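Local structure of holo-[acyl-carrier-protein] synthase (Neisseria meningitidis FAM18, 5SUV) at residues V64-G78 with E88-E100. The protein belongs to the 4'-phosphopantetheinyl transferase superfamily and binds coenzyme A in pockets that draw on more than one subunit. Numbering follows the deposited sequence.
With COA (coenzyme A), chain D.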
ATOM      1  N   VAL A  64      -9.815  -5.071   9.194  1.00 19.08           N
ATOM      2  CA  VAL A  64     -10.752  -5.138  10.303  1.00 16.37           C
ATOM      3  C   VAL A  64     -10.179  -5.937  11.468  1.00 16.76           C
ATOM      4  O   VAL A  64     -10.882  -6.194  12.453  1.00 18.22           O
ATOM      5  CB  VAL A  64     -12.138  -5.658   9.861  1.00 18.54           C
ATOM      6  CG1 VAL A  64     -12.739  -4.743   8.794  1.00 21.03           C
ATOM      7  CG2 VAL A  64     -12.095  -7.076   9.323  1.00 20.11           C
ATOM      8  N   GLY A  65      -8.900  -6.294  11.401  1.00 20.03           N
ATOM      9  CA  GLY A  65      -8.187  -6.746  12.580  1.00 23.34           C
ATOM     10  C   GLY A  65      -8.377  -8.196  12.960  1.00 22.79           C
ATOM     11  O   GLY A  65      -7.879  -8.607  14.013  1.00 21.31           O
ATOM     12  N   THR A  66      -9.045  -8.995  12.124  1.00 21.20           N
ATOM     13  CA  THR A  66      -9.420 -10.347  12.490  1.00 21.17           C
ATOM     14  C   THR A  66      -8.747 -11.427  11.672  1.00 22.14           C
ATOM     15  O   THR A  66      -8.666 -12.562  12.141  1.00 24.39           O
ATOM     16  CB  THR A  66     -10.935 -10.536  12.329  1.00 19.63           C
ATOM     17  OG1 THR A  66     -11.296 -10.236  10.981  1.00 22.19           O
ATOM     18  CG2 THR A  66     -11.689  -9.630  13.258  1.00 21.17           C
ATOM     19  N   GLY A  67      -8.309 -11.122  10.461  1.00 18.29           N
ATOM     20  CA  GLY A  67      -7.996 -12.140   9.503  1.00 20.65           C
ATOM     21  C   GLY A  67      -9.304 -12.801   9.115  1.00 25.01           C
ATOM     22  O   GLY A  67     -10.396 -12.347   9.486  1.00 22.50           O
ATOM     23  N   ILE A  68      -9.185 -13.884   8.348  1.00 23.40           N
ATOM     24  CA  ILE A  68     -10.375 -14.632   7.947  1.00 32.24           C
ATOM     25  C   ILE A  68     -10.883 -15.380   9.169  1.00 35.00           C
ATOM     26  O   ILE A  68     -10.253 -16.333   9.643  1.00 30.61           O
ATOM     27  CB  ILE A  68     -10.087 -15.587   6.786  1.00 34.19           C
ATOM     28  CG1 ILE A  68      -9.640 -14.804   5.549  1.00 30.20           C
ATOM     29  CG2 ILE A  68     -11.321 -16.452   6.474  1.00 31.64           C
ATOM     30  CD1 ILE A  68     -10.739 -13.880   4.947  1.00 27.03           C
ATOM     31  N   ARG A  69     -12.046 -14.979   9.661  1.00 28.64           N
ATOM     32  CA  ARG A  69     -12.510 -15.416  10.964  1.00 25.58           C
ATOM     33  C   ARG A  69     -13.994 -15.106  11.042  1.00 27.01           C
ATOM     34  O   ARG A  69     -14.407 -13.998  10.692  1.00 27.87           O
ATOM     35  CB  ARG A  69     -11.745 -14.686  12.079  1.00 32.51           C
ATOM     36  CG  ARG A  69     -12.116 -15.078  13.495  1.00 50.61           C
ATOM     37  CD  ARG A  69     -11.428 -14.171  14.518  1.00 61.55           C
ATOM     38  NE  ARG A  69     -11.668 -14.619  15.889  1.00 60.92           N
ATOM     39  CZ  ARG A  69     -10.895 -15.479  16.549  1.00 56.34           C
ATOM     40  NH1 ARG A  69      -9.807 -15.990  15.977  1.00 56.75           N
ATOM     41  NH2 ARG A  69     -11.210 -15.826  17.789  1.00 54.32           N
ATOM     42  N   GLY A  70     -14.787 -16.071  11.488  1.00 29.95           N
ATOM     43  CA  GLY A  70     -16.197 -15.796  11.697  1.00 30.63           C
ATOM     44  C   GLY A  70     -16.852 -15.244  10.453  1.00 28.35           C
ATOM     45  O   GLY A  70     -16.654 -15.747   9.347  1.00 31.77           O
ATOM     46  N   ALA A  71     -17.597 -14.148  10.617  1.00 28.13           N
ATOM     47  CA  ALA A  71     -18.317 -13.578   9.488  1.00 29.45           C
ATOM     48  C   ALA A  71     -17.393 -12.848   8.536  1.00 24.29           C
ATOM     49  O   ALA A  71     -17.804 -12.540   7.417  1.00 25.14           O
ATOM     50  CB  ALA A  71     -19.406 -12.618   9.980  1.00 34.18           C
ATOM     51  N   VAL A  72     -16.165 -12.557   8.961  1.00 22.97           N
ATOM     52  CA  VAL A  72     -15.175 -11.967   8.077  1.00 21.83           C
ATOM     53  C   VAL A  72     -14.606 -13.114   7.257  1.00 27.96           C
ATOM     54  O   VAL A  72     -13.527 -13.638   7.565  1.00 25.43           O
ATOM     55  CB  VAL A  72     -14.076 -11.225   8.864  1.00 22.29           C
ATOM     56  CG1 VAL A  72     -13.104 -10.539   7.923  1.00 21.85           C
ATOM     57  CG2 VAL A  72     -14.685 -10.191   9.781  1.00 23.15           C
ATOM     58  N   SER A  73     -15.330 -13.505   6.214  1.00 29.80           N
ATOM     59  CA  SER A  73     -15.001 -14.666   5.402  1.00 29.01           C
ATOM     60  C   SER A  73     -14.938 -14.291   3.928  1.00 29.15           C
ATOM     61  O   SER A  73     -15.497 -13.282   3.481  1.00 26.20           O
ATOM     62  CB  SER A  73     -16.017 -15.783   5.610  1.00 26.68           C
ATOM     63  OG  SER A  73     -17.319 -15.345   5.268  1.00 29.93           O
ATOM     64  N   PHE A  74     -14.254 -15.140   3.156  1.00 30.97           N
ATOM     65  CA  PHE A  74     -14.207 -14.922   1.718  1.00 40.63           C
ATOM     66  C   PHE A  74     -15.603 -14.848   1.128  1.00 29.52           C
ATOM     67  O   PHE A  74     -15.856 -14.052   0.218  1.00 33.87           O
ATOM     68  CB  PHE A  74     -13.414 -16.037   1.043  1.00 40.81           C
ATOM     69  CG  PHE A  74     -11.962 -16.042   1.409  1.00 34.49           C
ATOM     70  CD1 PHE A  74     -11.107 -15.085   0.910  1.00 35.44           C
ATOM     71  CD2 PHE A  74     -11.461 -17.017   2.244  1.00 33.75           C
ATOM     72  CE1 PHE A  74      -9.755 -15.101   1.238  1.00 33.39           C
ATOM     73  CE2 PHE A  74     -10.120 -17.039   2.578  1.00 34.91           C
ATOM     74  CZ  PHE A  74      -9.268 -16.079   2.083  1.00 33.55           C
ATOM     75  N   ARG A  75     -16.520 -15.678   1.625  1.00 30.15           N
ATOM     76  CA  ARG A  75     -17.854 -15.742   1.041  1.00 31.84           C
ATOM     77  C   ARG A  75     -18.751 -14.584   1.455  1.00 31.43           C
ATOM     78  O   ARG A  75     -19.832 -14.432   0.864  1.00 32.93           O
ATOM     79  CB  ARG A  75     -18.547 -17.054   1.408  1.00 34.93           C
ATOM     80  CG  ARG A  75     -18.038 -18.251   0.645  1.00 46.52           C
ATOM     81  CD  ARG A  75     -18.940 -19.448   0.872  1.00 55.89           C
ATOM     82  NE  ARG A  75     -18.466 -20.626   0.154  1.00 70.13           N
ATOM     83  CZ  ARG A  75     -17.530 -21.458   0.603  1.00 80.42           C
ATOM     84  NH1 ARG A  75     -16.947 -21.251   1.778  1.00 88.05           N
ATOM     85  NH2 ARG A  75     -17.171 -22.503  -0.128  1.00 80.46           N
ATOM     86  N   ASN A  76     -18.307 -13.747   2.402  1.00 29.64           N
ATOM     87  CA  ASN A  76     -19.045 -12.562   2.814  1.00 30.35           C
ATOM     88  C   ASN A  76     -18.424 -11.263   2.326  1.00 28.82           C
ATOM     89  O   ASN A  76     -19.054 -10.212   2.464  1.00 29.70           O
ATOM     90  CB  ASN A  76     -19.166 -12.495   4.351  1.00 27.97           C
ATOM     91  CG  ASN A  76     -20.338 -13.316   4.892  1.00 28.86           C
ATOM     92  OD1 ASN A  76     -21.258 -13.685   4.152  1.00 30.51           O
ATOM     93  ND2 ASN A  76     -20.291 -13.626   6.175  1.00 27.90           N
ATOM     94  N   ILE A  77     -17.215 -11.295   1.768  1.00 28.37           N
ATOM     95  CA  ILE A  77     -16.517 -10.086   1.333  1.00 27.89           C
ATOM     96  C   ILE A  77     -16.554 -10.068  -0.192  1.00 33.90           C
ATOM     97  O   ILE A  77     -15.793 -10.788  -0.845  1.00 35.26           O
ATOM     98  CB  ILE A  77     -15.072 -10.049   1.826  1.00 26.22           C
ATOM     99  CG1 ILE A  77     -14.967 -10.157   3.352  1.00 24.91           C
ATOM    100  CG2 ILE A  77     -14.396  -8.787   1.304  1.00 29.29           C
ATOM    101  CD1 ILE A  77     -13.583 -10.610   3.792  1.00 23.44           C
ATOM    102  N   GLY A  78     -17.405  -9.219  -0.766  1.00 34.36           N
ATOM    103  CA  GLY A  78     -17.563  -9.119  -2.205  1.00 32.74           C
ATOM    104  C   GLY A  78     -16.938  -7.848  -2.754  1.00 32.76           C
ATOM    105  O   GLY A  78     -16.851  -6.834  -2.062  1.00 31.65           O
ATOM    106  N   GLU A  88     -15.053  -1.352  -4.957  1.00 45.22           N
ATOM    107  CA  GLU A  88     -15.695  -1.146  -3.664  1.00 49.16           C
ATOM    108  C   GLU A  88     -16.235  -2.478  -3.150  1.00 45.27           C
ATOM    109  O   GLU A  88     -16.506  -3.402  -3.922  1.00 40.63           O
ATOM    110  CB  GLU A  88     -16.813  -0.097  -3.762  1.00 57.05           C
ATOM    111  CG  GLU A  88     -17.871  -0.421  -4.793  1.00 63.72           C
ATOM    112  CD  GLU A  88     -18.813   0.742  -5.062  1.00 60.32           C
ATOM    113  OE1 GLU A  88     -18.465   1.893  -4.716  1.00 47.71           O
ATOM    114  OE2 GLU A  88     -19.899   0.503  -5.625  1.00 67.61           O
ATOM    115  N   PHE A  89     -16.396  -2.558  -1.833  1.00 36.28           N
ATOM    116  CA  PHE A  89     -16.849  -3.784  -1.180  1.00 32.10           C
ATOM    117  C   PHE A  89     -18.364  -3.835  -1.076  1.00 32.21           C
ATOM    118  O   PHE A  89     -19.019  -2.806  -0.888  1.00 33.14           O
ATOM    119  CB  PHE A  89     -16.264  -3.896   0.228  1.00 28.54           C
ATOM    120  CG  PHE A  89     -14.795  -4.163   0.264  1.00 27.16           C
ATOM    121  CD1 PHE A  89     -14.292  -5.378  -0.160  1.00 27.13           C
ATOM    122  CD2 PHE A  89     -13.918  -3.204   0.743  1.00 26.04           C
ATOM    123  CE1 PHE A  89     -12.935  -5.628  -0.113  1.00 27.01           C
ATOM    124  CE2 PHE A  89     -12.552  -3.450   0.795  1.00 24.89           C
ATOM    125  CZ  PHE A  89     -12.065  -4.657   0.378  1.00 24.81           C
ATOM    126  N   PHE A  90     -18.912  -5.044  -1.187  1.00 33.13           N
ATOM    127  CA  PHE A  90     -20.272  -5.338  -0.749  1.00 33.43           C
ATOM    128  C   PHE A  90     -20.196  -6.549   0.172  1.00 34.32           C
ATOM    129  O   PHE A  90     -19.217  -7.300   0.154  1.00 32.51           O
ATOM    130  CB  PHE A  90     -21.219  -5.561  -1.940  1.00 35.91           C
ATOM    131  CG  PHE A  90     -21.012  -6.856  -2.661  1.00 36.55           C
ATOM    132  CD1 PHE A  90     -21.623  -8.015  -2.211  1.00 38.90           C
ATOM    133  CD2 PHE A  90     -20.240  -6.912  -3.813  1.00 39.09           C
ATOM    134  CE1 PHE A  90     -21.447  -9.205  -2.876  1.00 40.06           C
ATOM    135  CE2 PHE A  90     -20.072  -8.106  -4.491  1.00 38.54           C
ATOM    136  CZ  PHE A  90     -20.665  -9.252  -4.016  1.00 39.43           C
ATOM    137  N   TYR A  91     -21.196  -6.699   1.042  1.00 32.21           N
ATOM    138  CA  TYR A  91     -21.070  -7.606   2.167  1.00 30.87           C
ATOM    139  C   TYR A  91     -22.248  -8.558   2.236  1.00 32.06           C
ATOM    140  O   TYR A  91     -23.385  -8.192   1.927  1.00 33.60           O
ATOM    141  CB  TYR A  91     -20.981  -6.843   3.491  1.00 29.46           C
ATOM    142  CG  TYR A  91     -19.948  -5.779   3.460  1.00 28.51           C
ATOM    143  CD1 TYR A  91     -18.618  -6.115   3.333  1.00 28.95           C
ATOM    144  CD2 TYR A  91     -20.289  -4.443   3.560  1.00 28.95           C
ATOM    145  CE1 TYR A  91     -17.647  -5.150   3.296  1.00 27.50           C
ATOM    146  CE2 TYR A  91     -19.303  -3.457   3.541  1.00 28.17           C
ATOM    147  CZ  TYR A  91     -17.998  -3.821   3.398  1.00 26.93           C
ATOM    148  OH  TYR A  91     -17.007  -2.855   3.373  1.00 26.23           O
ATOM    149  N   GLY A  92     -21.949  -9.783   2.656  1.00 31.46           N
ATOM    150  CA  GLY A  92     -22.980 -10.715   3.062  1.00 32.29           C
ATOM    151  C   GLY A  92     -23.616 -10.191   4.332  1.00 31.65           C
ATOM    152  O   GLY A  92     -22.999  -9.454   5.100  1.00 30.21           O
ATOM    153  N   PRO A  93     -24.875 -10.551   4.572  1.00 32.86           N
ATOM    154  CA  PRO A  93     -25.624  -9.889   5.655  1.00 32.65           C
ATOM    155  C   PRO A  93     -24.974 -10.031   7.024  1.00 30.85           C
ATOM    156  O   PRO A  93     -25.025  -9.094   7.835  1.00 30.23           O
ATOM    157  CB  PRO A  93     -27.010 -10.563   5.578  1.00 34.40           C
ATOM    158  CG  PRO A  93     -26.794 -11.821   4.817  1.00 35.05           C
ATOM    159  CD  PRO A  93     -25.665 -11.567   3.867  1.00 34.59           C
ATOM    160  N   ALA A  94     -24.355 -11.167   7.320  1.00 30.15           N
ATOM    161  CA  ALA A  94     -23.765 -11.323   8.641  1.00 28.66           C
ATOM    162  C   ALA A  94     -22.591 -10.375   8.824  1.00 27.38           C
ATOM    163  O   ALA A  94     -22.333  -9.896   9.934  1.00 26.18           O
ATOM    164  CB  ALA A  94     -23.303 -12.748   8.850  1.00 30.37           C
ATOM    165  N   LEU A  95     -21.836 -10.133   7.750  1.00 27.08           N
ATOM    166  CA  LEU A  95     -20.714  -9.197   7.835  1.00 33.22           C
ATOM    167  C   LEU A  95     -21.202  -7.752   7.935  1.00 26.10           C
ATOM    168  O   LEU A  95     -20.634  -6.959   8.697  1.00 25.06           O
ATOM    169  CB  LEU A  95     -19.775  -9.379   6.626  1.00 25.80           C
ATOM    170  CG  LEU A  95     -18.526  -8.485   6.564  1.00 24.60           C
ATOM    171  CD1 LEU A  95     -17.732  -8.556   7.855  1.00 23.03           C
ATOM    172  CD2 LEU A  95     -17.652  -8.886   5.359  1.00 24.83           C
ATOM    173  N   SER A  96     -22.208  -7.371   7.143  1.00 27.67           N
ATOM    174  CA  SER A  96     -22.807  -6.047   7.310  1.00 28.27           C
ATOM    175  C   SER A  96     -23.175  -5.804   8.768  1.00 27.82           C
ATOM    176  O   SER A  96     -22.886  -4.739   9.328  1.00 27.27           O
ATOM    177  CB  SER A  96     -24.053  -5.905   6.416  1.00 30.46           C
ATOM    178  OG  SER A  96     -23.687  -5.814   5.056  1.00 60.29           O
ATOM    179  N   LYS A  97     -23.804  -6.791   9.401  1.00 28.86           N
ATOM    180  CA  LYS A  97     -24.210  -6.655  10.796  1.00 33.06           C
ATOM    181  C   LYS A  97     -22.997  -6.505  11.713  1.00 31.04           C
ATOM    182  O   LYS A  97     -22.974  -5.636  12.588  1.00 28.99           O
ATOM    183  CB  LYS A  97     -25.058  -7.860  11.205  1.00 29.98           C
ATOM    184  CG  LYS A  97     -25.549  -7.785  12.647  1.00 75.48           C
ATOM    185  CD  LYS A  97     -26.256  -9.055  13.074  1.00 86.11           C
ATOM    186  CE  LYS A  97     -26.808  -8.931  14.488  1.00 86.58           C
ATOM    187  NZ  LYS A  97     -27.836  -7.864  14.583  1.00 73.29           N
ATOM    188  N   TRP A  98     -21.963  -7.327  11.508  1.00 25.17           N
ATOM    189  CA  TRP A  98     -20.770  -7.217  12.344  1.00 26.66           C
ATOM    190  C   TRP A  98     -20.109  -5.853  12.175  1.00 27.97           C
ATOM    191  O   TRP A  98     -19.736  -5.209  13.160  1.00 23.92           O
ATOM    192  CB  TRP A  98     -19.779  -8.335  12.011  1.00 23.60           C
ATOM    193  CG  TRP A  98     -18.539  -8.367  12.889  1.00 23.03           C
ATOM    194  CD1 TRP A  98     -18.436  -8.902  14.135  1.00 23.79           C
ATOM    195  CD2 TRP A  98     -17.243  -7.860  12.563  1.00 23.08           C
ATOM    196  NE1 TRP A  98     -17.155  -8.756  14.616  1.00 23.31           N
ATOM    197  CE2 TRP A  98     -16.402  -8.115  13.666  1.00 25.11           C
ATOM    198  CE3 TRP A  98     -16.715  -7.205  11.453  1.00 24.71           C
ATOM    199  CZ2 TRP A  98     -15.050  -7.739  13.681  1.00 21.68           C
ATOM    200  CZ3 TRP A  98     -15.387  -6.831  11.474  1.00 24.39           C
ATOM    201  CH2 TRP A  98     -14.573  -7.101  12.576  1.00 22.01           C
ATOM    202  N   LEU A  99     -19.971  -5.379  10.936  1.00 23.34           N
ATOM    203  CA  LEU A  99     -19.357  -4.075  10.721  1.00 26.45           C
ATOM    204  C   LEU A  99     -20.118  -2.999  11.485  1.00 29.09           C
ATOM    205  O   LEU A  99     -19.506  -2.132  12.123  1.00 26.96           O
ATOM    206  CB  LEU A  99     -19.308  -3.754   9.227  1.00 30.42           C
ATOM    207  CG  LEU A  99     -18.362  -4.643   8.403  1.00 23.77           C
ATOM    208  CD1 LEU A  99     -18.583  -4.427   6.904  1.00 24.51           C
ATOM    209  CD2 LEU A  99     -16.915  -4.383   8.755  1.00 21.81           C
ATOM    210  N   GLU A 100     -21.448  -3.066  11.455  1.00 28.27           N
ATOM    211  CA  GLU A 100     -22.275  -2.093  12.165  1.00 31.41           C
ATOM    212  C   GLU A 100     -22.061  -2.189  13.670  1.00 31.39           C
ATOM    213  O   GLU A 100     -21.931  -1.161  14.347  1.00 32.79           O
ATOM    214  CB  GLU A 100     -23.754  -2.304  11.815  1.00 39.06           C
ATOM    215  CG  GLU A 100     -24.653  -1.163  12.263  1.00 55.97           C
ATOM    216  CD  GLU A 100     -26.079  -1.291  11.757  1.00 75.50           C
ATOM    217  OE1 GLU A 100     -26.528  -2.428  11.493  1.00 67.70           O
ATOM    218  OE2 GLU A 100     -26.752  -0.246  11.622  1.00 93.08           O
TER
HETATM  219  N1A COA D 201      -5.361  -8.664  11.616  1.00 23.66           N
HETATM  220  C2A COA D 201      -4.532  -8.010  10.771  1.00 24.54           C
HETATM  221  N3A COA D 201      -3.422  -8.485  10.220  1.00 22.20           N
HETATM  222  C4A COA D 201      -3.111  -9.781  10.576  1.00 24.46           C
HETATM  223  C5A COA D 201      -3.873 -10.612  11.459  1.00 25.72           C
HETATM  224  C6A COA D 201      -5.021  -9.948  11.949  1.00 22.15           C
HETATM  225  N6A COA D 201      -5.799 -10.544  12.772  1.00 25.39           N
HETATM  226  N7A COA D 201      -3.333 -11.794  11.619  1.00 26.20           N
HETATM  227  C8A COA D 201      -2.265 -11.713  10.858  1.00 26.70           C
HETATM  228  N9A COA D 201      -2.100 -10.535  10.215  1.00 29.68           N
HETATM  229  C1B COA D 201      -0.996 -10.084   9.324  1.00 29.36           C
HETATM  230  C2B COA D 201       0.394 -10.239  10.097  1.00 32.53           C
HETATM  231  O2B COA D 201       1.148  -9.102  10.006  1.00 26.53           O
HETATM  232  C3B COA D 201       0.993 -11.419   9.258  1.00 31.83           C
HETATM  233  O3B COA D 201       2.296 -11.377   9.139  1.00 32.26           O
HETATM  234  P3B COA D 201       3.270 -11.520  10.609  1.00 28.46           P
HETATM  235  O7A COA D 201       2.628 -12.486  11.352  1.00 26.03           O
HETATM  236  O8A COA D 201       3.199 -10.144  11.194  1.00 27.20           O
HETATM  237  O9A COA D 201       4.529 -11.917  10.024  1.00 27.91           O
HETATM  238  C4B COA D 201       0.376 -11.065   7.896  1.00 35.06           C
HETATM  239  O4B COA D 201      -0.951 -10.826   8.173  1.00 28.39           O
HETATM  240  C5B COA D 201       0.507 -12.153   6.828  1.00 42.61           C
HETATM  241  O5B COA D 201       0.020 -11.634   5.648  1.00 39.90           O
HETATM  242  P1A COA D 201       0.353 -12.518   4.347  1.00 36.18           P
HETATM  243  O1A COA D 201       1.740 -12.679   4.219  1.00 43.37           O
HETATM  244  O2A COA D 201      -0.528 -11.966   3.270  1.00 50.83           O
HETATM  245  O3A COA D 201      -0.123 -13.989   4.950  1.00 52.16           O
HETATM  246  P2A COA D 201      -1.382 -14.761   4.391  1.00 48.06           P
HETATM  247  O4A COA D 201      -1.349 -15.981   5.089  1.00 47.76           O
HETATM  248  O5A COA D 201      -1.483 -14.619   2.900  1.00 74.13           O
HETATM  249  O6A COA D 201      -2.796 -13.969   4.943  1.00 58.93           O
HETATM  250  CBP COA D 201      -4.344 -13.875   6.739  1.00 71.83           C
HETATM  251  CCP COA D 201      -2.853 -13.918   6.262  1.00 70.76           C
HETATM  252  CDP COA D 201      -4.434 -12.906   7.866  1.00 69.48           C
HETATM  253  CEP COA D 201      -5.344 -13.482   5.684  1.00 65.34           C
HETATM  254  CAP COA D 201      -4.654 -15.240   7.219  1.00 81.90           C
HETATM  255  OAP COA D 201      -3.873 -15.533   8.328  1.00 87.32           O
HETATM  256  C9P COA D 201      -6.085 -15.428   7.619  1.00 81.74           C
HETATM  257  O9P COA D 201      -6.507 -14.907   8.591  1.00 66.54           O
HETATM  258  N8P COA D 201      -6.899 -16.247   6.867  1.00 78.36           N
HETATM  259  C7P COA D 201      -6.441 -16.931   5.690  1.00 74.54           C
HETATM  260  C6P COA D 201      -6.931 -18.386   5.773  1.00 78.25           C
HETATM  261  C5P COA D 201      -7.291 -18.814   4.397  1.00 97.72           C
HETATM  262  O5P COA D 201      -8.421 -18.924   4.033  1.00115.72           O
HETATM  263  N4P COA D 201      -6.255 -19.100   3.523  1.00 89.77           N
HETATM  264  C3P COA D 201      -6.568 -19.470   2.140  1.00 78.42           C
HETATM  265  C2P COA D 201      -7.386 -20.730   2.058  1.00 76.48           C
HETATM  266  S1P COA D 201      -7.879 -20.911   0.355  1.00 73.88           S
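The coenzyme A-binding loop after helix 46-63 is backed by the hairpin strand 87-91 and helix 93-102, with Trp98 and Leu95 packed against Val64, Val72 and Ile77. Trp98, its CG anti to the backbone N (chi1 -176°), reaches the loop with its six-membered ring: Val72 CG2 lies over one face, 4.1 Å from the ring centroid in a CH-pi contact, while Val64 O meets the ring edge in plane. Val64 CB comes 3.8 Å from Trp98 CZ3. One turn back, Leu95 forks: CD1 touches Val72 CG2, and CD2 packs 3.6 Å from Ile77 CG1. Asn76 closes the Ala71-Asn76 turn on itself, its ND2 donating a nearly straight, in-plane bond to a lone pair of Ala71 O (3.0 Å), which fixes the amide's rotation. Asn76 O accepts a bond from Gly92 N at 2.9 Å, just where helix 93-102 starts. In the hairpin, Gly78 and Phe90 form an antiparallel hydrogen-bonded pair, Gly78 N to Phe90 O at 2.8 Å and Phe90 N back to Gly78 O; one face of the Phe90 ring covers Gly78 CA, 3.6 Å from the ring centroid (CH-pi). Gly65 O accepts N6A of coenzyme A and Ile68 N donates to O9P of the ligand (2.9 Å); Lys52 and His81 of the second subunit also bind it. A Schellman motif at Gly65 ends helix 46-63, leading into a subunit-shared coenzyme A site characteristic of trimeric AcpS-type enzymes.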